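Local atomic coordinates of uncharacterized protein (Borrelia turicatae, PDB entry 5VJ4), a protein that is of unknown function but is a putative surface lipoprotein that may bind lipid and is differentially regulated in the tick-mammalian transmission cycle of relapsing fever spirochetes. Residues Y126-L140 and D190-G203. Sequence-based numbering, arbitrary orientation.
Sequences YIQGNLTSDVIYDRL and DGLVKGIGYDFFHG. With SO4 (sulfate ion), chain C; SO4 (sulfate ion), chain F.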
ATOM      1  N   TYR A 126      -7.724  14.623  18.831  1.00 59.87           N
ATOM      2  CA  TYR A 126      -7.617  14.192  17.436  1.00 60.61           C
ATOM      3  C   TYR A 126      -6.273  13.513  17.109  1.00 58.26           C
ATOM      4  O   TYR A 126      -6.273  12.323  16.812  1.00 57.78           O
ATOM      5  CB  TYR A 126      -7.851  15.375  16.529  1.00 50.92           C
ATOM      6  CG  TYR A 126      -7.802  15.075  15.069  1.00 60.35           C
ATOM      7  CD1 TYR A 126      -8.886  14.460  14.432  1.00 58.43           C
ATOM      8  CD2 TYR A 126      -6.693  15.474  14.291  1.00 62.75           C
ATOM      9  CE1 TYR A 126      -8.855  14.220  13.061  1.00 61.12           C
ATOM     10  CE2 TYR A 126      -6.653  15.253  12.923  1.00 43.62           C
ATOM     11  CZ  TYR A 126      -7.726  14.611  12.319  1.00 58.69           C
ATOM     12  OH  TYR A 126      -7.666  14.355  10.977  1.00 71.70           O
ATOM     13  N   ILE A 127      -5.147  14.234  17.188  1.00 40.14           N
ATOM     14  CA  ILE A 127      -3.878  13.596  16.893  1.00 53.03           C
ATOM     15  C   ILE A 127      -3.531  12.474  17.852  1.00 61.67           C
ATOM     16  O   ILE A 127      -2.585  11.730  17.614  1.00 73.16           O
ATOM     17  CB  ILE A 127      -2.698  14.558  16.795  1.00 50.14           C
ATOM     18  CG1 ILE A 127      -2.500  15.291  18.110  1.00 52.06           C
ATOM     19  CG2 ILE A 127      -2.906  15.494  15.628  1.00 65.13           C
ATOM     20  CD1 ILE A 127      -1.230  16.113  18.122  1.00 62.29           C
ATOM     21  N   GLN A 128      -4.298  12.342  18.924  1.00 60.29           N
ATOM     22  CA  GLN A 128      -4.031  11.283  19.886  1.00 68.52           C
ATOM     23  C   GLN A 128      -4.232   9.904  19.252  1.00 65.22           C
ATOM     24  O   GLN A 128      -3.490   8.969  19.536  1.00 56.24           O
ATOM     25  CB  GLN A 128      -4.950  11.422  21.079  1.00 71.65           C
ATOM     26  CG  GLN A 128      -4.419  10.852  22.375  1.00 67.58           C
ATOM     27  CD  GLN A 128      -5.543  10.564  23.334  1.00 66.10           C
ATOM     28  OE1 GLN A 128      -6.440  11.389  23.552  1.00 71.20           O
ATOM     29  NE2 GLN A 128      -5.525   9.378  23.889  1.00 81.28           N
ATOM     30  N   GLY A 129      -5.250   9.799  18.397  1.00 55.37           N
ATOM     31  CA  GLY A 129      -5.642   8.548  17.773  1.00 51.37           C
ATOM     32  C   GLY A 129      -5.964   7.474  18.783  1.00 52.82           C
ATOM     33  O   GLY A 129      -6.866   7.636  19.584  1.00 94.37           O
ATOM     34  N   ASN A 130      -5.218   6.377  18.730  1.00 57.19           N
ATOM     35  CA  ASN A 130      -5.441   5.225  19.598  1.00 56.54           C
ATOM     36  C   ASN A 130      -4.337   5.080  20.618  1.00 57.70           C
ATOM     37  O   ASN A 130      -4.276   4.073  21.347  1.00 68.10           O
ATOM     38  CB  ASN A 130      -5.639   3.921  18.781  1.00 48.06           C
ATOM     39  CG  ASN A 130      -7.074   3.786  18.245  1.00 82.68           C
ATOM     40  OD1 ASN A 130      -7.895   3.033  18.789  1.00116.62           O
ATOM     41  ND2 ASN A 130      -7.387   4.540  17.201  1.00 91.23           N
ATOM     42  N   LEU A 131      -3.454   6.081  20.668  1.00 53.86           N
ATOM     43  CA  LEU A 131      -2.446   6.137  21.713  1.00 64.83           C
ATOM     44  C   LEU A 131      -3.152   6.395  23.043  1.00 69.87           C
ATOM     45  O   LEU A 131      -4.289   6.892  23.065  1.00 61.75           O
ATOM     46  CB  LEU A 131      -1.485   7.263  21.410  1.00 56.14           C
ATOM     47  CG  LEU A 131      -0.700   7.136  20.131  1.00 50.10           C
ATOM     48  CD1 LEU A 131      -0.467   8.521  19.583  1.00 82.64           C
ATOM     49  CD2 LEU A 131       0.620   6.563  20.520  1.00 73.38           C
ATOM     50  N   THR A 132      -2.504   6.050  24.144  1.00 79.41           N
ATOM     51  CA  THR A 132      -3.116   6.246  25.464  1.00 74.15           C
ATOM     52  C   THR A 132      -2.689   7.574  26.029  1.00 78.62           C
ATOM     53  O   THR A 132      -1.586   8.053  25.737  1.00 92.53           O
ATOM     54  CB  THR A 132      -2.701   5.158  26.456  1.00 81.97           C
ATOM     55  OG1 THR A 132      -1.254   5.090  26.495  1.00 59.29           O
ATOM     56  CG2 THR A 132      -3.392   3.793  26.089  1.00 49.96           C
ATOM     57  N   SER A 133      -3.552   8.146  26.867  1.00 69.59           N
ATOM     58  CA  SER A 133      -3.306   9.449  27.474  1.00 50.42           C
ATOM     59  C   SER A 133      -1.955   9.506  28.131  1.00 61.88           C
ATOM     60  O   SER A 133      -1.322  10.543  28.089  1.00 66.82           O
ATOM     61  CB  SER A 133      -4.353   9.739  28.497  1.00 47.30           C
ATOM     62  OG  SER A 133      -5.632   9.414  27.983  1.00 89.14           O
ATOM     63  N   ASP A 134      -1.507   8.394  28.716  1.00 73.16           N
ATOM     64  CA  ASP A 134      -0.205   8.330  29.349  1.00 68.16           C
ATOM     65  C   ASP A 134       0.893   8.741  28.346  1.00 83.96           C
ATOM     66  O   ASP A 134       1.770   9.586  28.652  1.00 66.83           O
ATOM     67  CB  ASP A 134       0.040   6.940  29.963  1.00 68.98           C
ATOM     68  N   VAL A 135       0.803   8.195  27.135  1.00 76.82           N
ATOM     69  CA  VAL A 135       1.823   8.443  26.105  1.00 87.52           C
ATOM     70  C   VAL A 135       1.910   9.933  25.714  1.00 91.75           C
ATOM     71  O   VAL A 135       3.004  10.530  25.697  1.00 64.25           O
ATOM     72  CB  VAL A 135       1.582   7.575  24.859  1.00 82.52           C
ATOM     73  CG1 VAL A 135       2.598   7.904  23.783  1.00 90.18           C
ATOM     74  CG2 VAL A 135       1.653   6.098  25.213  1.00 90.26           C
ATOM     75  N   ILE A 136       0.760  10.538  25.423  1.00 69.36           N
ATOM     76  CA  ILE A 136       0.777  11.925  24.978  1.00 67.88           C
ATOM     77  C   ILE A 136       1.054  12.888  26.130  1.00 66.55           C
ATOM     78  O   ILE A 136       1.642  13.958  25.932  1.00 73.22           O
ATOM     79  CB  ILE A 136      -0.446  12.304  24.126  1.00 70.72           C
ATOM     80  CG1 ILE A 136      -1.665  12.327  24.957  1.00 67.19           C
ATOM     81  CG2 ILE A 136      -0.643  11.398  22.897  1.00 79.08           C
ATOM     82  CD1 ILE A 136      -1.939  13.774  25.187  1.00 78.85           C
ATOM     83  N   TYR A 137       0.669  12.486  27.342  1.00 83.41           N
ATOM     84  CA  TYR A 137       1.064  13.214  28.567  1.00 65.05           C
ATOM     85  C   TYR A 137       2.586  13.218  28.706  1.00 83.95           C
ATOM     86  O   TYR A 137       3.192  14.287  28.882  1.00 55.04           O
ATOM     87  CB  TYR A 137       0.404  12.629  29.840  1.00 71.32           C
ATOM     88  CG  TYR A 137       0.726  13.397  31.129  1.00 57.99           C
ATOM     89  CD1 TYR A 137      -0.127  14.388  31.620  1.00 62.85           C
ATOM     90  CD2 TYR A 137       1.893  13.139  31.836  1.00 69.23           C
ATOM     91  CE1 TYR A 137       0.195  15.114  32.760  1.00 68.40           C
ATOM     92  CE2 TYR A 137       2.213  13.851  32.986  1.00 83.87           C
ATOM     93  CZ  TYR A 137       1.368  14.835  33.435  1.00 65.31           C
ATOM     94  OH  TYR A 137       1.689  15.523  34.576  1.00 96.95           O
ATOM     95  N   ASP A 138       3.186  12.020  28.629  1.00 63.68           N
ATOM     96  CA  ASP A 138       4.637  11.901  28.740  1.00 71.41           C
ATOM     97  C   ASP A 138       5.341  12.804  27.751  1.00 75.82           C
ATOM     98  O   ASP A 138       6.308  13.471  28.123  1.00 85.93           O
ATOM     99  CB  ASP A 138       5.099  10.449  28.569  1.00105.59           C
ATOM    100  CG  ASP A 138       4.683   9.558  29.731  1.00115.37           C
ATOM    101  OD1 ASP A 138       4.923   9.947  30.891  1.00103.48           O
ATOM    102  OD2 ASP A 138       4.130   8.460  29.489  1.00124.80           O
ATOM    103  N   ARG A 139       4.833  12.856  26.512  1.00 75.41           N
ATOM    104  CA  ARG A 139       5.470  13.663  25.487  1.00 59.01           C
ATOM    105  C   ARG A 139       5.298  15.124  25.806  1.00 69.09           C
ATOM    106  O   ARG A 139       6.300  15.836  25.939  1.00 62.54           O
ATOM    107  CB  ARG A 139       4.948  13.344  24.090  1.00 76.00           C
ATOM    108  CG  ARG A 139       5.793  13.911  22.962  1.00 46.20           C
ATOM    109  CD  ARG A 139       7.060  13.087  22.710  1.00 48.07           C
ATOM    110  NE  ARG A 139       7.671  13.434  21.417  1.00 94.47           N
ATOM    111  CZ  ARG A 139       8.505  14.461  21.170  1.00 76.26           C
ATOM    112  NH1 ARG A 139       8.877  15.307  22.114  1.00 79.16           N
ATOM    113  NH2 ARG A 139       8.984  14.647  19.955  1.00 73.94           N
ATOM    114  N   LEU A 140       4.043  15.562  25.967  1.00 60.96           N
ATOM    115  CA  LEU A 140       3.762  17.004  26.093  1.00 57.28           C
ATOM    116  C   LEU A 140       4.421  17.649  27.313  1.00 67.72           C
ATOM    117  O   LEU A 140       4.767  18.831  27.316  1.00 77.28           O
ATOM    118  CB  LEU A 140       2.266  17.263  26.105  1.00 48.16           C
ATOM    119  CG  LEU A 140       1.492  16.986  24.822  1.00 46.24           C
ATOM    120  CD1 LEU A 140       0.040  17.428  24.950  1.00 41.07           C
ATOM    121  CD2 LEU A 140       2.150  17.717  23.675  1.00 53.40           C
ATOM    122  N   ASP A 190      -7.413  11.273   7.668  1.00 46.42           N
ATOM    123  CA  ASP A 190      -7.367  11.144   9.144  1.00 47.15           C
ATOM    124  C   ASP A 190      -6.245  10.208   9.565  1.00 47.10           C
ATOM    125  O   ASP A 190      -5.346  10.594  10.334  1.00 55.09           O
ATOM    126  CB  ASP A 190      -8.692  10.633   9.718  1.00 54.25           C
ATOM    127  CG  ASP A 190      -9.741  11.737   9.879  1.00 75.04           C
ATOM    128  OD1 ASP A 190      -9.373  12.934   9.859  1.00 57.08           O
ATOM    129  OD2 ASP A 190     -10.943  11.401  10.025  1.00 99.01           O
ATOM    130  N   GLY A 191      -6.253   9.012   8.986  1.00 39.14           N
ATOM    131  CA  GLY A 191      -5.256   8.006   9.309  1.00 35.65           C
ATOM    132  C   GLY A 191      -3.871   8.546   9.151  1.00 39.49           C
ATOM    133  O   GLY A 191      -3.039   8.404  10.046  1.00 55.40           O
ATOM    134  N   LEU A 192      -3.632   9.206   8.018  1.00 49.69           N
ATOM    135  CA  LEU A 192      -2.287   9.672   7.701  1.00 47.91           C
ATOM    136  C   LEU A 192      -1.859  10.731   8.698  1.00 55.76           C
ATOM    137  O   LEU A 192      -0.725  10.701   9.199  1.00 50.37           O
ATOM    138  CB  LEU A 192      -2.216  10.175   6.275  1.00 44.32           C
ATOM    139  CG  LEU A 192      -2.296   9.089   5.191  1.00 42.24           C
ATOM    140  CD1 LEU A 192      -2.739   9.727   3.904  1.00 57.60           C
ATOM    141  CD2 LEU A 192      -0.986   8.395   4.982  1.00 35.75           C
ATOM    142  N   VAL A 193      -2.789  11.622   9.030  1.00 48.60           N
ATOM    143  CA  VAL A 193      -2.525  12.634  10.033  1.00 50.42           C
ATOM    144  C   VAL A 193      -2.218  11.985  11.371  1.00 64.27           C
ATOM    145  O   VAL A 193      -1.157  12.280  11.966  1.00 48.99           O
ATOM    146  CB  VAL A 193      -3.655  13.659  10.135  1.00 52.62           C
ATOM    147  CG1 VAL A 193      -3.336  14.718  11.201  1.00 49.21           C
ATOM    148  CG2 VAL A 193      -3.851  14.318   8.781  1.00 43.21           C
ATOM    149  N   LYS A 194      -3.091  11.075  11.818  1.00 48.05           N
ATOM    150  CA  LYS A 194      -2.834  10.378  13.091  1.00 39.18           C
ATOM    151  C   LYS A 194      -1.471   9.692  13.071  1.00 48.15           C
ATOM    152  O   LYS A 194      -0.775   9.693  14.084  1.00 62.51           O
ATOM    153  CB  LYS A 194      -3.963   9.439  13.471  1.00 41.66           C
ATOM    154  CG  LYS A 194      -5.266  10.180  13.811  1.00 46.05           C
ATOM    155  CD  LYS A 194      -6.495   9.433  13.315  1.00 57.73           C
ATOM    156  CE  LYS A 194      -7.688   9.522  14.266  1.00 88.32           C
ATOM    157  NZ  LYS A 194      -8.303  10.870  14.419  1.00 74.14           N
ATOM    158  N   GLY A 195      -1.053   9.174  11.915  1.00 45.93           N
ATOM    159  CA  GLY A 195       0.315   8.641  11.748  1.00 38.45           C
ATOM    160  C   GLY A 195       1.406   9.644  12.078  1.00 38.84           C
ATOM    161  O   GLY A 195       2.384   9.343  12.779  1.00 38.35           O
ATOM    162  N   ILE A 196       1.235  10.863  11.597  1.00 43.10           N
ATOM    163  CA  ILE A 196       2.194  11.919  11.925  1.00 51.84           C
ATOM    164  C   ILE A 196       2.121  12.135  13.424  1.00 60.03           C
ATOM    165  O   ILE A 196       3.167  12.159  14.096  1.00 57.22           O
ATOM    166  CB  ILE A 196       1.912  13.216  11.153  1.00 54.90           C
ATOM    167  CG1 ILE A 196       1.867  12.900   9.660  1.00 49.58           C
ATOM    168  CG2 ILE A 196       2.946  14.280  11.488  1.00 45.38           C
ATOM    169  CD1 ILE A 196       1.400  14.016   8.769  1.00 74.73           C
ATOM    170  N   GLY A 197       0.891  12.227  13.946  1.00 46.72           N
ATOM    171  CA  GLY A 197       0.664  12.208  15.403  1.00 43.96           C
ATOM    172  C   GLY A 197       1.561  11.153  16.059  1.00 51.00           C
ATOM    173  O   GLY A 197       2.491  11.495  16.837  1.00 39.02           O
ATOM    174  N   TYR A 198       1.330   9.889  15.680  1.00 39.19           N
ATOM    175  CA  TYR A 198       2.109   8.774  16.200  1.00 40.31           C
ATOM    176  C   TYR A 198       3.615   9.031  16.136  1.00 40.44           C
ATOM    177  O   TYR A 198       4.290   9.001  17.162  1.00 47.47           O
ATOM    178  CB  TYR A 198       1.723   7.480  15.499  1.00 46.40           C
ATOM    179  CG  TYR A 198       2.382   6.229  16.061  1.00 54.55           C
ATOM    180  CD1 TYR A 198       3.747   5.983  15.842  1.00 38.60           C
ATOM    181  CD2 TYR A 198       1.626   5.249  16.765  1.00 56.60           C
ATOM    182  CE1 TYR A 198       4.366   4.836  16.348  1.00 54.22           C
ATOM    183  CE2 TYR A 198       2.236   4.084  17.262  1.00 47.36           C
ATOM    184  CZ  TYR A 198       3.616   3.896  17.049  1.00 51.81           C
ATOM    185  OH  TYR A 198       4.304   2.801  17.522  1.00 62.11           O
ATOM    186  N   ASP A 199       4.146   9.327  14.960  1.00 48.66           N
ATOM    187  CA  ASP A 199       5.600   9.452  14.862  1.00 58.11           C
ATOM    188  C   ASP A 199       6.088  10.487  15.845  1.00 51.65           C
ATOM    189  O   ASP A 199       7.167  10.331  16.441  1.00 53.10           O
ATOM    190  CB  ASP A 199       6.072   9.782  13.446  1.00 69.79           C
ATOM    191  CG  ASP A 199       5.914   8.617  12.470  1.00 69.39           C
ATOM    192  OD1 ASP A 199       5.929   7.437  12.885  1.00 95.97           O
ATOM    193  OD2 ASP A 199       5.782   8.893  11.258  1.00 82.50           O
ATOM    194  N   PHE A 200       5.259  11.515  16.050  1.00 53.95           N
ATOM    195  CA  PHE A 200       5.618  12.615  16.934  1.00 61.78           C
ATOM    196  C   PHE A 200       5.614  12.209  18.416  1.00 63.19           C
ATOM    197  O   PHE A 200       6.599  12.446  19.123  1.00 54.97           O
ATOM    198  CB  PHE A 200       4.734  13.837  16.695  1.00 70.45           C
ATOM    199  CG  PHE A 200       4.810  14.830  17.799  1.00 69.70           C
ATOM    200  CD1 PHE A 200       6.000  15.508  18.049  1.00 46.85           C
ATOM    201  CD2 PHE A 200       3.709  15.047  18.632  1.00 63.11           C
ATOM    202  CE1 PHE A 200       6.087  16.386  19.101  1.00 60.36           C
ATOM    203  CE2 PHE A 200       3.786  15.942  19.678  1.00 58.89           C
ATOM    204  CZ  PHE A 200       4.973  16.605  19.918  1.00 60.16           C
ATOM    205  N   PHE A 201       4.520  11.597  18.870  1.00 55.05           N
ATOM    206  CA  PHE A 201       4.407  11.186  20.272  1.00 51.32           C
ATOM    207  C   PHE A 201       5.437  10.169  20.696  1.00 64.50           C
ATOM    208  O   PHE A 201       6.039  10.314  21.762  1.00 73.74           O
ATOM    209  CB  PHE A 201       2.988  10.766  20.616  1.00 49.64           C
ATOM    210  CG  PHE A 201       2.056  11.926  20.641  1.00 63.63           C
ATOM    211  CD1 PHE A 201       2.275  12.978  21.538  1.00 50.35           C
ATOM    212  CD2 PHE A 201       1.026  12.028  19.727  1.00 56.49           C
ATOM    213  CE1 PHE A 201       1.445  14.089  21.541  1.00 55.43           C
ATOM    214  CE2 PHE A 201       0.188  13.134  19.733  1.00 56.29           C
ATOM    215  CZ  PHE A 201       0.396  14.165  20.645  1.00 53.18           C
ATOM    216  N   HIS A 202       5.691   9.187  19.832  1.00 52.15           N
ATOM    217  CA  HIS A 202       6.754   8.230  20.085  1.00 50.30           C
ATOM    218  C   HIS A 202       8.167   8.704  19.761  1.00 54.22           C
ATOM    219  O   HIS A 202       9.107   7.900  19.815  1.00 54.67           O
ATOM    220  CB  HIS A 202       6.454   6.892  19.433  1.00 43.25           C
ATOM    221  CG  HIS A 202       5.345   6.156  20.093  1.00 60.64           C
ATOM    222  ND1 HIS A 202       4.151   5.896  19.459  1.00 66.54           N
ATOM    223  CD2 HIS A 202       5.231   5.643  21.341  1.00 61.92           C
ATOM    224  CE1 HIS A 202       3.354   5.230  20.279  1.00 69.75           C
ATOM    225  NE2 HIS A 202       3.977   5.076  21.432  1.00 74.54           N
ATOM    226  N   GLY A 203       8.334   9.983  19.423  1.00 54.72           N
ATOM    227  CA  GLY A 203       9.682  10.564  19.334  1.00 44.18           C
ATOM    228  C   GLY A 203      10.436  10.429  18.030  1.00 60.83           C
ATOM    229  O   GLY A 203      11.561  10.931  17.947  1.00 78.33           O
TER
HETATM  230  S   SO4 C 501      -8.859   9.771  26.877  1.00 67.78           S
HETATM  231  O1  SO4 C 501      -8.167   9.232  25.690  1.00106.36           O
HETATM  232  O2  SO4 C 501      -8.387  11.147  27.135  1.00 81.36           O
HETATM  233  O3  SO4 C 501     -10.283   9.871  26.566  1.00 56.14           O
HETATM  234  O4  SO4 C 501      -8.605   8.887  28.054  1.00 80.47           O
HETATM  235  S   SO4 F 504      11.668  18.649  19.594  0.95108.06           S
HETATM  236  O1  SO4 F 504      13.121  18.741  19.843  0.95 87.88           O
HETATM  237  O2  SO4 F 504      11.371  19.101  18.215  0.95126.81           O
HETATM  238  O3  SO4 F 504      10.888  19.573  20.449  0.95 79.21           O
HETATM  239  O4  SO4 F 504      11.335  17.219  19.838  0.95 72.69           O
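Phe201, the last residue of helix 176-201, is the knob in a hole made by Ile127, Ile136, Arg139 and Leu140. Ile136 CG2 lies over one face of the ring, 3.4 Å from its centroid and 4° off the normal, a CH-pi contact; Phe200 CD2 covers the opposite face. Ile127 CD1 reaches Phe201 CZ at 3.6 Å, Arg139 CB comes to the ring edge, and Leu131 CD1 touches Phe201 CD2. With CG1 placed between its backbone N and carbonyl carbon (chi1 61°), Ile127 brings CG1 and CD1 to the CE2-CZ side of the ring. Gly197 CA, bearing no side chain, comes within 4.0 Å of Ile127 O.

Polar bonds close both ends. Arg139 sends NE to Phe200 O (2.7 Å), which Gly203 N also grips from the opposite side of the carbonyl plane. The guanidinium lays one face against Phe200 CE1, while its NH2 is hydrogen-bonded to Ile205 O and weakly to a sulfate, probably from the crystallisation liquor. At the other end, Tyr126 OH donates a hydrogen bond to Asp190 OD1 (2.5 Å) near the ring plane, the carboxylate turned 76° from the ring. Lys163 of helix 145-171 forms a salt bridge to the same oxygen. Lys194 NZ makes an off-centre cation-pi contact with the Tyr126 ring (4.1 Å to the centroid) and a weak bond to Tyr126 O.

The contact joins helices 118-128 and 133-141 to helix 176-201 through an aromatic-aliphatic core with an arginine hydrogen-bonded to the Phe200 carbonyl on one side and a tyrosine-carboxylate-lysine network, which probably favours an ionised Asp190, on the other.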